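Local coordinates for protein fumarate lyase (Mesorhizobium sp., PDB 3C8T) that belongs to the fumarate lyase superfamily, mainly helical enzymes that assemble as tetramers around a central helical bundle, at residues 24-29 with 109-114; 79-84 with 97-102; 127-132 with 338-343; 169-174 with 239-244. All blocks are in the same frame, centred on the assembly; numbering follows the deposited sequence.

Contact 1 of 4, residues 24-29 with 109-114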
loop_
_atom_site.group_PDB
_atom_site.type_symbol
_atom_site.label_atom_id
_atom_site.label_comp_id
_atom_site.label_asym_id
_atom_site.label_seq_id
_atom_site.Cartn_x
_atom_site.Cartn_y
_atom_site.Cartn_z
ATOM N N GLN A 24 2.312 1.505 30.588
ATOM C CA GLN A 24 2.787 0.974 31.870
ATOM C C GLN A 24 3.817 -0.111 31.632
ATOM O O GLN A 24 4.894 -0.128 32.253
ATOM C CB GLN A 24 1.608 0.408 32.667
ATOM C CG GLN A 24 0.502 1.466 33.079
ATOM C CD GLN A 24 -0.313 2.163 31.916
ATOM O OE1 GLN A 24 -0.293 1.768 30.725
ATOM N NE2 GLN A 24 -1.044 3.216 32.297
ATOM N N SER A 25 3.480 -1.039 30.744
ATOM C CA SER A 25 4.415 -2.070 30.379
ATOM C C SER A 25 5.681 -1.491 29.696
ATOM O O SER A 25 6.779 -1.867 30.039
ATOM C CB SER A 25 3.722 -3.147 29.536
ATOM O OG SER A 25 4.616 -4.212 29.347
ATOM N N PHE A 26 5.526 -0.553 28.776
ATOM C CA PHE A 26 6.678 0.072 28.089
ATOM C C PHE A 26 7.626 0.701 29.097
ATOM O O PHE A 26 8.800 0.363 29.153
ATOM C CB PHE A 26 6.214 1.121 27.062
ATOM C CG PHE A 26 7.347 1.767 26.287
ATOM C CD1 PHE A 26 8.109 1.018 25.386
ATOM C CD2 PHE A 26 7.623 3.128 26.429
ATOM C CE1 PHE A 26 9.149 1.601 24.655
ATOM C CE2 PHE A 26 8.664 3.720 25.694
ATOM C CZ PHE A 26 9.440 2.948 24.816
ATOM N N ILE A 27 7.089 1.606 29.906
ATOM C CA ILE A 27 7.794 2.235 31.018
ATOM C C ILE A 27 8.489 1.233 31.909
ATOM O O ILE A 27 9.667 1.404 32.195
ATOM C CB ILE A 27 6.858 3.179 31.867
ATOM C CG1 ILE A 27 6.383 4.359 31.001
ATOM C CG2 ILE A 27 7.557 3.626 33.201
ATOM C CD1 ILE A 27 7.520 5.079 30.205
ATOM N N SER A 28 7.807 0.179 32.349
ATOM C CA SER A 28 8.518 -0.804 33.210
ATOM C C SER A 28 9.741 -1.492 32.516
ATOM O O SER A 28 10.770 -1.759 33.176
ATOM C CB SER A 28 7.556 -1.808 33.841
ATOM O OG SER A 28 7.176 -2.756 32.885
ATOM N N ARG A 29 9.654 -1.728 31.203
ATOM C CA ARG A 29 10.811 -2.219 30.418
ATOM C C ARG A 29 11.903 -1.159 30.292
ATOM O O ARG A 29 13.072 -1.503 30.243
ATOM C CB ARG A 29 10.431 -2.679 28.998
ATOM C CG ARG A 29 9.228 -3.637 28.829
ATOM C CD ARG A 29 9.001 -4.647 29.949
ATOM N NE ARG A 29 10.026 -5.689 30.044
ATOM C CZ ARG A 29 9.864 -6.956 29.649
ATOM N NH1 ARG A 29 10.854 -7.834 29.780
ATOM N NH2 ARG A 29 8.727 -7.340 29.093
ATOM N N ASP A 109 14.379 1.807 22.004
ATOM C CA ASP A 109 14.625 0.656 21.132
ATOM C C ASP A 109 14.749 -0.631 21.931
ATOM O O ASP A 109 14.152 -1.667 21.605
ATOM C CB ASP A 109 15.943 0.841 20.366
ATOM C CG ASP A 109 15.772 1.550 19.007
ATOM O OD1 ASP A 109 14.649 1.899 18.620
ATOM O OD2 ASP A 109 16.793 1.742 18.311
ATOM N N THR A 110 15.533 -0.562 22.992
ATOM C CA THR A 110 15.763 -1.737 23.844
ATOM C C THR A 110 14.519 -2.179 24.576
ATOM O O THR A 110 14.223 -3.369 24.598
ATOM C CB THR A 110 16.915 -1.512 24.846
ATOM O OG1 THR A 110 18.139 -1.287 24.129
ATOM C CG2 THR A 110 17.071 -2.763 25.733
ATOM N N ALA A 111 13.777 -1.252 25.173
ATOM C CA ALA A 111 12.469 -1.595 25.775
ATOM C C ALA A 111 11.490 -2.188 24.769
ATOM O O ALA A 111 10.731 -3.101 25.103
ATOM C CB ALA A 111 11.835 -0.376 26.446
ATOM N N THR A 112 11.477 -1.627 23.550
ATOM C CA THR A 112 10.696 -2.195 22.430
ATOM C C THR A 112 11.111 -3.619 22.144
ATOM O O THR A 112 10.252 -4.493 21.981
ATOM C CB THR A 112 10.775 -1.312 21.155
ATOM O OG1 THR A 112 10.256 -0.019 21.474
ATOM C CG2 THR A 112 9.983 -1.897 19.973
ATOM N N VAL A 113 12.417 -3.871 22.075
ATOM C CA VAL A 113 12.897 -5.236 21.845
ATOM C C VAL A 113 12.426 -6.201 22.960
ATOM O O VAL A 113 12.032 -7.329 22.690
ATOM C CB VAL A 113 14.435 -5.264 21.577
ATOM C CG1 VAL A 113 15.033 -6.634 21.783
ATOM C CG2 VAL A 113 14.749 -4.752 20.137
ATOM N N LEU A 114 12.393 -5.739 24.197
ATOM C CA LEU A 114 11.920 -6.572 25.296
ATOM C C LEU A 114 10.434 -6.945 25.135
ATOM O O LEU A 114 10.039 -8.082 25.416
ATOM C CB LEU A 114 12.155 -5.878 26.658
ATOM C CG LEU A 114 13.639 -5.690 27.008
ATOM C CD1 LEU A 114 13.783 -4.715 28.178
ATOM C CD2 LEU A 114 14.285 -7.007 27.304
HETATM O O HOH W 1 10.903 -9.677 27.353
#
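The guanidinium of Arg29 carries the CB of Leu114 over one of its faces, 3.8 Å above the plane and displaced toward the rim. Leu114 CB lies 3.9 Å from Arg29 NH1. The ring of Phe26 receives the hydroxyl of Thr112 at its edge, with Phe26 CE1 3.7 Å from Thr112 OG1. That hydroxyl also bonds to the backbone oxygen of Met108, one turn earlier in its own helix. The methyl of Ala111 sits between the two larger side chains. Its CB is 3.8 Å from Phe26 CE1, an oblique approach to the ring, and 3.7 Å from Arg29 CB. The Arg29 chain bends at chi2 (-34°) and chi3 (-69°), bringing NE beside Leu114 CB. Its charged end is held by salt bridges to Glu32 through NE and to Asp118 through NH2. A water bridges the two helices: Leu114 O accepts from it at 2.7 Å, while its bond from Arg29 NH1 is weak. Leu114 CD1 packs against the backbone oxygen of Arg29. The small Ala111 is consistent with the close backbone approach, CA of Arg29 to CA of Ala111 5.0 Å. The axes of segments 24-29 and 109-114 lie at 116° and approach to 8.9 Å, where helix 23-43 packs on helix 104-140. Helix 66-76 packs on Ile27, and Tyr8 of one neighbouring subunit meets the Phe26 ring edge-to-face.

Contact 2 of 4, residues 79-84 with 97-102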
loop_
_atom_site.group_PDB
_atom_site.type_symbol
_atom_site.label_atom_id
_atom_site.label_comp_id
_atom_site.label_asym_id
_atom_site.label_seq_id
_atom_site.Cartn_x
_atom_site.Cartn_y
_atom_site.Cartn_z
ATOM N N PRO A 79 9.298 10.078 26.681
ATOM C CA PRO A 79 9.152 9.818 28.114
ATOM C C PRO A 79 10.452 9.510 28.844
ATOM O O PRO A 79 10.432 9.481 30.075
ATOM C CB PRO A 79 8.236 8.577 28.152
ATOM C CG PRO A 79 8.605 7.814 26.901
ATOM C CD PRO A 79 8.838 8.923 25.870
ATOM N N ILE A 80 11.557 9.275 28.125
ATOM C CA ILE A 80 12.741 8.746 28.784
ATOM C C ILE A 80 13.378 9.669 29.833
ATOM O O ILE A 80 13.674 9.238 30.938
ATOM C CB ILE A 80 13.819 8.239 27.799
ATOM C CG1 ILE A 80 13.277 7.107 26.917
ATOM C CG2 ILE A 80 15.060 7.810 28.544
ATOM C CD1 ILE A 80 12.326 6.094 27.616
ATOM N N LEU A 81 13.640 10.917 29.483
ATOM C CA LEU A 81 14.311 11.792 30.436
ATOM C C LEU A 81 13.424 12.155 31.624
ATOM O O LEU A 81 13.929 12.182 32.724
ATOM C CB LEU A 81 14.991 13.009 29.752
ATOM C CG LEU A 81 16.167 12.603 28.829
ATOM C CD1 LEU A 81 16.734 13.792 28.043
ATOM C CD2 LEU A 81 17.304 11.915 29.568
ATOM N N PRO A 82 12.105 12.403 31.413
ATOM C CA PRO A 82 11.202 12.514 32.553
ATOM C C PRO A 82 11.167 11.244 33.408
ATOM O O PRO A 82 11.223 11.332 34.649
ATOM C CB PRO A 82 9.832 12.754 31.892
ATOM C CG PRO A 82 10.118 13.298 30.582
ATOM C CD PRO A 82 11.381 12.647 30.144
ATOM N N LEU A 83 11.099 10.070 32.781
ATOM C CA LEU A 83 11.175 8.850 33.577
ATOM C C LEU A 83 12.498 8.761 34.393
ATOM O O LEU A 83 12.493 8.346 35.572
ATOM C CB LEU A 83 10.941 7.591 32.725
ATOM C CG LEU A 83 11.407 6.305 33.430
ATOM C CD1 LEU A 83 10.479 5.925 34.585
ATOM C CD2 LEU A 83 11.557 5.167 32.416
ATOM N N VAL A 84 13.621 9.162 33.785
ATOM C CA VAL A 84 14.919 9.146 34.505
ATOM C C VAL A 84 14.891 10.128 35.701
ATOM O O VAL A 84 15.415 9.827 36.764
ATOM C CB VAL A 84 16.143 9.395 33.542
ATOM C CG1 VAL A 84 17.426 9.663 34.311
ATOM C CG2 VAL A 84 16.327 8.207 32.631
ATOM N N TYR A 97 23.790 8.494 38.749
ATOM C CA TYR A 97 24.548 7.694 37.783
ATOM C C TYR A 97 23.701 6.982 36.757
ATOM O O TYR A 97 24.214 6.163 35.984
ATOM C CB TYR A 97 25.466 6.698 38.468
ATOM C CG TYR A 97 26.506 7.343 39.346
ATOM C CD1 TYR A 97 27.780 7.635 38.857
ATOM C CD2 TYR A 97 26.198 7.670 40.668
ATOM C CE1 TYR A 97 28.725 8.212 39.673
ATOM C CE2 TYR A 97 27.112 8.245 41.484
ATOM C CZ TYR A 97 28.375 8.510 40.994
ATOM O OH TYR A 97 29.280 9.085 41.850
ATOM N N LEU A 98 22.420 7.325 36.751
ATOM C CA LEU A 98 21.433 6.761 35.854
ATOM C C LEU A 98 21.684 7.266 34.436
ATOM O O LEU A 98 22.258 8.356 34.252
ATOM C CB LEU A 98 20.050 7.204 36.314
ATOM C CG LEU A 98 18.893 6.350 36.877
ATOM C CD1 LEU A 98 19.144 4.871 37.037
ATOM C CD2 LEU A 98 18.358 6.972 38.161
ATOM N N HIS A 99 21.279 6.467 33.439
ATOM C CA HIS A 99 21.309 6.901 32.048
ATOM C C HIS A 99 22.686 7.465 31.767
ATOM O O HIS A 99 22.816 8.609 31.334
ATOM C CB HIS A 99 20.233 7.978 31.845
ATOM C CG HIS A 99 19.881 8.254 30.415
ATOM N ND1 HIS A 99 18.923 7.535 29.732
ATOM C CD2 HIS A 99 20.310 9.219 29.561
ATOM C CE1 HIS A 99 18.790 8.026 28.512
ATOM N NE2 HIS A 99 19.618 9.051 28.385
ATOM N N TRP A 100 23.725 6.692 32.043
ATOM C CA TRP A 100 25.095 7.211 31.922
ATOM C C TRP A 100 25.603 6.797 30.571
ATOM O O TRP A 100 25.816 5.612 30.330
ATOM C CB TRP A 100 25.949 6.593 33.026
ATOM C CG TRP A 100 27.363 7.079 33.163
ATOM C CD1 TRP A 100 28.484 6.583 32.529
ATOM C CD2 TRP A 100 27.822 8.118 34.028
ATOM N NE1 TRP A 100 29.607 7.275 32.931
ATOM C CE2 TRP A 100 29.232 8.213 33.861
ATOM C CE3 TRP A 100 27.183 8.978 34.929
ATOM C CZ2 TRP A 100 30.012 9.139 34.569
ATOM C CZ3 TRP A 100 27.953 9.899 35.630
ATOM C CH2 TRP A 100 29.367 9.966 35.447
ATOM N N GLY A 101 25.749 7.765 29.669
ATOM C CA GLY A 101 26.221 7.499 28.317
ATOM C C GLY A 101 25.131 7.061 27.347
ATOM O O GLY A 101 25.405 6.922 26.166
ATOM N N ALA A 102 23.913 6.862 27.857
ATOM C CA ALA A 102 22.716 6.522 27.080
ATOM C C ALA A 102 22.089 7.705 26.330
ATOM O O ALA A 102 22.160 8.834 26.788
ATOM C CB ALA A 102 21.655 5.895 28.010
#
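The backbones of Val84 and Leu98 stay well apart, their CA atoms 7.1 Å from each other, so side chains make the contact. Most of 79-84 is helical, while 97-102 is an irregular loop. His99 has a positive phi (50°) with psi 54°, a left-handed helical conformation within that loop. Its CG is anti to the backbone N (chi1 -164°), and the ring meets three side chains of the helix. Leu81 CD2 lies over one face in a CH-pi contact, 4.1 Å from the centroid. The CB of Ala102, from the same loop, covers the opposite face over its centre. Ile80 CG2 comes obliquely to the ring, 3.7 Å from His99 CE1. Val84 CG2 does likewise, 3.9 Å from His99 ND1. This is a helix-loop packing near one end of the elongated molecule, where the chain passes from helix 80-91 to the long helix 104-140. Val84 CG1 also touches Leu98 CB at 4.1 Å, the two side chains passing alongside with their directions reversed. His99 ND1 is hydrogen-bonded to Glu34 of helix 23-43, which helps fix the ring's rotation. The backbone oxygens of Leu98 and His99 both accept from Arg379 of a second neighbouring subunit.

Contact 3 of 4, residues 127-132 with 338-343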
loop_
_atom_site.group_PDB
_atom_site.type_symbol
_atom_site.label_atom_id
_atom_site.label_comp_id
_atom_site.label_asym_id
_atom_site.label_seq_id
_atom_site.Cartn_x
_atom_site.Cartn_y
_atom_site.Cartn_z
ATOM N N ILE A 127 0.314 -19.533 16.876
ATOM C CA ILE A 127 0.650 -20.318 15.682
ATOM C C ILE A 127 0.653 -21.834 16.009
ATOM O O ILE A 127 0.136 -22.645 15.247
ATOM C CB ILE A 127 1.998 -19.856 15.064
ATOM C CG1 ILE A 127 1.871 -18.466 14.387
ATOM C CG2 ILE A 127 2.569 -20.950 14.109
ATOM C CD1 ILE A 127 3.220 -17.992 13.658
ATOM N N GLU A 128 1.197 -22.221 17.168
ATOM C CA GLU A 128 1.118 -23.619 17.621
ATOM C C GLU A 128 -0.324 -24.137 17.882
ATOM O O GLU A 128 -0.629 -25.254 17.482
ATOM C CB GLU A 128 2.032 -23.862 18.835
ATOM C CG GLU A 128 3.517 -23.523 18.533
ATOM C CD GLU A 128 4.061 -24.231 17.257
ATOM O OE1 GLU A 128 4.267 -23.581 16.205
ATOM O OE2 GLU A 128 4.269 -25.459 17.315
ATOM N N SER A 129 -1.200 -23.354 18.524
ATOM C CA SER A 129 -2.614 -23.738 18.589
ATOM C C SER A 129 -3.267 -23.838 17.224
ATOM O O SER A 129 -4.068 -24.744 17.009
ATOM C CB SER A 129 -3.462 -22.778 19.432
ATOM O OG SER A 129 -2.844 -22.544 20.663
ATOM N N VAL A 130 -2.980 -22.888 16.326
ATOM C CA VAL A 130 -3.507 -22.950 14.944
ATOM C C VAL A 130 -3.125 -24.296 14.275
ATOM O O VAL A 130 -4.008 -25.014 13.759
ATOM C CB VAL A 130 -3.178 -21.672 14.061
ATOM C CG1 VAL A 130 -3.571 -21.881 12.575
ATOM C CG2 VAL A 130 -3.946 -20.489 14.589
ATOM N N ARG A 131 -1.827 -24.629 14.319
ATOM C CA ARG A 131 -1.315 -25.886 13.755
ATOM C C ARG A 131 -2.019 -27.100 14.391
ATOM O O ARG A 131 -2.445 -28.008 13.669
ATOM C CB ARG A 131 0.210 -25.996 13.907
ATOM C CG ARG A 131 0.961 -24.917 13.161
ATOM C CD ARG A 131 2.411 -24.824 13.594
ATOM N NE ARG A 131 3.194 -25.912 13.022
ATOM C CZ ARG A 131 4.340 -26.367 13.532
ATOM N NH1 ARG A 131 4.841 -25.828 14.649
ATOM N NH2 ARG A 131 4.993 -27.360 12.919
ATOM N N LYS A 132 -2.166 -27.103 15.719
ATOM C CA LYS A 132 -2.901 -28.191 16.394
ATOM C C LYS A 132 -4.337 -28.379 15.897
ATOM O O LYS A 132 -4.746 -29.508 15.582
ATOM C CB LYS A 132 -2.889 -28.020 17.914
ATOM C CG LYS A 132 -1.668 -28.649 18.551
ATOM C CD LYS A 132 -1.520 -28.298 20.054
ATOM C CE LYS A 132 -0.189 -27.537 20.331
ATOM N NZ LYS A 132 0.333 -27.855 21.723
ATOM N N GLN A 338 -8.738 -15.527 16.718
ATOM C CA GLN A 338 -10.004 -15.817 16.016
ATOM C C GLN A 338 -9.909 -17.128 15.238
ATOM O O GLN A 338 -10.834 -17.924 15.277
ATOM C CB GLN A 338 -10.407 -14.677 15.080
ATOM C CG GLN A 338 -10.883 -13.428 15.793
ATOM C CD GLN A 338 -12.021 -13.729 16.772
ATOM O OE1 GLN A 338 -12.954 -14.437 16.437
ATOM N NE2 GLN A 338 -11.924 -13.208 17.978
ATOM N N ALA A 339 -8.768 -17.362 14.582
ATOM C CA ALA A 339 -8.519 -18.639 13.859
ATOM C C ALA A 339 -8.419 -19.860 14.776
ATOM O O ALA A 339 -9.001 -20.898 14.452
ATOM C CB ALA A 339 -7.316 -18.543 12.978
ATOM N N GLU A 340 -7.687 -19.744 15.892
ATOM C CA GLU A 340 -7.651 -20.801 16.948
ATOM C C GLU A 340 -9.087 -21.236 17.351
ATOM O O GLU A 340 -9.404 -22.402 17.426
ATOM C CB GLU A 340 -6.972 -20.309 18.255
ATOM C CG GLU A 340 -5.465 -20.164 18.296
ATOM C CD GLU A 340 -4.988 -19.593 19.644
ATOM O OE1 GLU A 340 -4.939 -20.364 20.634
ATOM O OE2 GLU A 340 -4.653 -18.385 19.723
ATOM N N PHE A 341 -9.916 -20.249 17.649
ATOM C CA PHE A 341 -11.266 -20.467 18.100
ATOM C C PHE A 341 -12.136 -21.106 17.019
ATOM O O PHE A 341 -12.814 -22.092 17.279
ATOM C CB PHE A 341 -11.863 -19.127 18.523
ATOM C CG PHE A 341 -13.317 -19.202 18.874
ATOM C CD1 PHE A 341 -13.715 -19.716 20.116
ATOM C CD2 PHE A 341 -14.278 -18.744 17.993
ATOM C CE1 PHE A 341 -15.071 -19.803 20.453
ATOM C CE2 PHE A 341 -15.635 -18.825 18.325
ATOM C CZ PHE A 341 -16.029 -19.364 19.558
ATOM N N MET A 342 -12.091 -20.543 15.807
ATOM C CA MET A 342 -12.918 -20.976 14.705
ATOM C C MET A 342 -12.561 -22.386 14.256
ATOM O O MET A 342 -13.454 -23.213 14.065
ATOM C CB MET A 342 -12.874 -19.975 13.539
ATOM C CG MET A 342 -13.456 -20.480 12.174
ATOM S SD MET A 342 -13.338 -19.214 10.901
ATOM C CE MET A 342 -11.589 -19.351 10.375
ATOM N N LEU A 343 -11.272 -22.642 14.090
ATOM C CA LEU A 343 -10.763 -23.923 13.602
ATOM C C LEU A 343 -10.850 -24.994 14.669
ATOM O O LEU A 343 -11.045 -26.186 14.358
ATOM C CB LEU A 343 -9.298 -23.789 13.132
ATOM C CG LEU A 343 -9.106 -22.950 11.871
ATOM C CD1 LEU A 343 -7.620 -22.553 11.682
ATOM C CD2 LEU A 343 -9.691 -23.682 10.620
HETATM O O HOH W 2 -2.649 -20.038 21.977
#
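Two long helices of the central bundle, 104-140 and 315-344, run side by side here in nearly the same direction. Their segment axes cross at 21° and approach to 8.8 Å. The backbones are nearest at Val130 and Glu340, with CA atoms 5.1 Å apart. Val130 supplies the apolar side. Its CG2 rests 4.2 Å from Ala339 CB and also meets the aliphatic CG of Glu340, the two side chains crossing at about a right angle. The other branch, CG1, reaches Leu343 CD1 at 4.2 Å. On the more exposed side, the Glu340 chain is extended beyond CG (chi2 177°). This brings its carboxylate alongside Ser129, with Glu340 CD 3.5 Å from Ser129 CB. A water joins the two polar groups: it donates to Glu340 OE1 at 2.7 Å and is hydrogen-bonded to Ser129 OG at 2.8 Å. Ser129 OG is also bonded to the backbone oxygen of Arg125. Glu340 OE2 forms a salt bridge with Arg126, so both carboxylate oxygens have partners. Helix 284-306 and helix 229-255 pack against Ala339 through Ile289 and Leu245. The CB of Arg131 is directed away from 338-343, and the side chain packs on helix 160-185.

Contact 4 of 4, residues 169-174 with 239-244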
loop_
_atom_site.group_PDB
_atom_site.type_symbol
_atom_site.label_atom_id
_atom_site.label_comp_id
_atom_site.label_asym_id
_atom_site.label_seq_id
_atom_site.Cartn_x
_atom_site.Cartn_y
_atom_site.Cartn_z
ATOM N N SER A 169 0.164 -26.636 6.095
ATOM C CA SER A 169 1.517 -26.634 5.573
ATOM C C SER A 169 2.187 -25.265 5.601
ATOM O O SER A 169 3.388 -25.165 5.897
ATOM C CB SER A 169 1.566 -27.217 4.165
ATOM O OG SER A 169 1.014 -26.300 3.241
ATOM N N ALA A 170 1.400 -24.244 5.294
ATOM C CA ALA A 170 1.769 -22.827 5.428
ATOM C C ALA A 170 2.199 -22.448 6.853
ATOM O O ALA A 170 3.178 -21.702 7.038
ATOM C CB ALA A 170 0.554 -21.915 4.986
ATOM N N PHE A 171 1.436 -22.922 7.837
ATOM C CA PHE A 171 1.687 -22.596 9.261
ATOM C C PHE A 171 2.876 -23.344 9.830
ATOM O O PHE A 171 3.601 -22.811 10.680
ATOM C CB PHE A 171 0.427 -22.766 10.100
ATOM C CG PHE A 171 -0.569 -21.705 9.830
ATOM C CD1 PHE A 171 -0.421 -20.437 10.410
ATOM C CD2 PHE A 171 -1.587 -21.913 8.891
ATOM C CE1 PHE A 171 -1.317 -19.411 10.107
ATOM C CE2 PHE A 171 -2.466 -20.896 8.568
ATOM C CZ PHE A 171 -2.347 -19.649 9.183
ATOM N N ASP A 172 3.103 -24.557 9.329
ATOM C CA ASP A 172 4.363 -25.247 9.562
ATOM C C ASP A 172 5.507 -24.401 9.062
ATOM O O ASP A 172 6.513 -24.304 9.740
ATOM C CB ASP A 172 4.383 -26.597 8.840
ATOM C CG ASP A 172 3.386 -27.614 9.449
ATOM O OD1 ASP A 172 3.038 -27.480 10.641
ATOM O OD2 ASP A 172 2.972 -28.551 8.738
ATOM N N ARG A 173 5.385 -23.781 7.875
ATOM C CA ARG A 173 6.483 -22.921 7.400
ATOM C C ARG A 173 6.614 -21.635 8.198
ATOM O O ARG A 173 7.720 -21.111 8.304
ATOM C CB ARG A 173 6.441 -22.626 5.896
ATOM C CG ARG A 173 6.766 -23.814 4.996
ATOM C CD ARG A 173 6.620 -23.458 3.485
ATOM N NE ARG A 173 5.268 -23.090 3.069
ATOM C CZ ARG A 173 4.402 -23.896 2.433
ATOM N NH1 ARG A 173 4.719 -25.170 2.150
ATOM N NH2 ARG A 173 3.191 -23.429 2.079
ATOM N N HIS A 174 5.514 -21.122 8.755
ATOM C CA HIS A 174 5.564 -19.824 9.446
ATOM C C HIS A 174 6.266 -20.041 10.773
ATOM O O HIS A 174 7.039 -19.172 11.210
ATOM C CB HIS A 174 4.174 -19.185 9.699
ATOM C CG HIS A 174 3.428 -18.772 8.449
ATOM N ND1 HIS A 174 4.007 -18.041 7.432
ATOM C CD2 HIS A 174 2.125 -18.928 8.099
ATOM C CE1 HIS A 174 3.111 -17.812 6.487
ATOM N NE2 HIS A 174 1.959 -18.342 6.869
ATOM N N ALA A 239 2.499 -9.915 8.702
ATOM C CA ALA A 239 1.698 -9.778 7.485
ATOM C C ALA A 239 1.611 -11.066 6.659
ATOM O O ALA A 239 0.575 -11.328 6.049
ATOM C CB ALA A 239 2.207 -8.621 6.628
ATOM N N LEU A 240 2.669 -11.871 6.652
ATOM C CA LEU A 240 2.668 -13.129 5.878
ATOM C C LEU A 240 1.758 -14.170 6.535
ATOM O O LEU A 240 0.959 -14.826 5.853
ATOM C CB LEU A 240 4.103 -13.670 5.763
ATOM C CG LEU A 240 4.427 -14.709 4.683
ATOM C CD1 LEU A 240 4.583 -14.007 3.318
ATOM C CD2 LEU A 240 5.734 -15.419 5.046
ATOM N N VAL A 241 1.878 -14.319 7.862
ATOM C CA VAL A 241 0.969 -15.171 8.630
ATOM C C VAL A 241 -0.501 -14.757 8.421
ATOM O O VAL A 241 -1.365 -15.615 8.229
ATOM C CB VAL A 241 1.313 -15.138 10.121
ATOM C CG1 VAL A 241 0.322 -15.966 10.948
ATOM C CG2 VAL A 241 2.727 -15.619 10.341
ATOM N N SER A 242 -0.768 -13.447 8.450
ATOM C CA SER A 242 -2.114 -12.889 8.284
ATOM C C SER A 242 -2.661 -13.260 6.913
ATOM O O SER A 242 -3.834 -13.601 6.781
ATOM C CB SER A 242 -2.087 -11.367 8.447
ATOM O OG SER A 242 -1.586 -11.055 9.766
ATOM N N GLY A 243 -1.810 -13.209 5.905
ATOM C CA GLY A 243 -2.196 -13.643 4.574
ATOM C C GLY A 243 -2.647 -15.070 4.530
ATOM O O GLY A 243 -3.620 -15.360 3.851
ATOM N N SER A 244 -1.941 -15.962 5.232
ATOM C CA SER A 244 -2.327 -17.374 5.292
ATOM C C SER A 244 -3.627 -17.559 6.051
ATOM O O SER A 244 -4.419 -18.398 5.678
ATOM C CB SER A 244 -1.229 -18.258 5.910
ATOM O OG SER A 244 -0.026 -18.189 5.146
#
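The CG of His174 is anti to its carbonyl carbon, and chi2 (-48°) rotates the ring so that NE2 is directed to Ser244. Ser244 OG is likewise anti to its own carbonyl carbon. The two meet in a short, nearly straight hydrogen bond, His174 NE2 to Ser244 OG 2.6 Å at 164°. The hydroxyl lies at the ring edge, near its plane. Both ring faces are covered. Val241 CA makes a CH-pi contact over one, 3.9 Å from the centroid, and Val241 CG2 lies over the same face, 3.7 Å from His174 CG. The backbone oxygen of Ala170 sits above the opposite face, toward the rim. Leu240 CG packs 3.8 Å from His174 CE1. The contact joins two helices of the central bundle, 160-185 and 229-255. Segments 169-174 and 239-244 run almost antiparallel, at 168°, with axes 10.3 Å apart. Phe171 CZ touches Ser244 CB at 3.7 Å, and Val241 CG1 comes to the ring edge 3.9 Å from Phe171 CE1. Ala170 CB packs on Ser244 OG at 3.8 Å. Helix 104-140 adds Val130 and Leu134 against Phe171 and Ile127 against Val241. A second neighbouring subunit packs here too, with its Gln236 on Leu240 and its Met307 on Ser244.

How the contacts relate
The four contacts form two pairs. Contacts 1 and 2 have centres 14 Å apart and touch: Ile27 packs on Leu83 and Pro79, and Phe26 also meets Pro79. Contact 2 is nested in the loop that contact 1 closes. Contacts 3 and 4 lie nearer the middle of the chain, with centres 12 Å apart. Arg131 NE bridges them in a salt bridge to Asp172 OD1, at 2.9 Å. Helix 104-140 serves both contact 1 and contact 3, whose centres are 28 Å apart. Contacts 2 and 4 have centres 40 Å apart, about 26 Å between nearest atoms, yet both touch the same neighbouring subunit, a different one from that meeting Phe26 in contact 1.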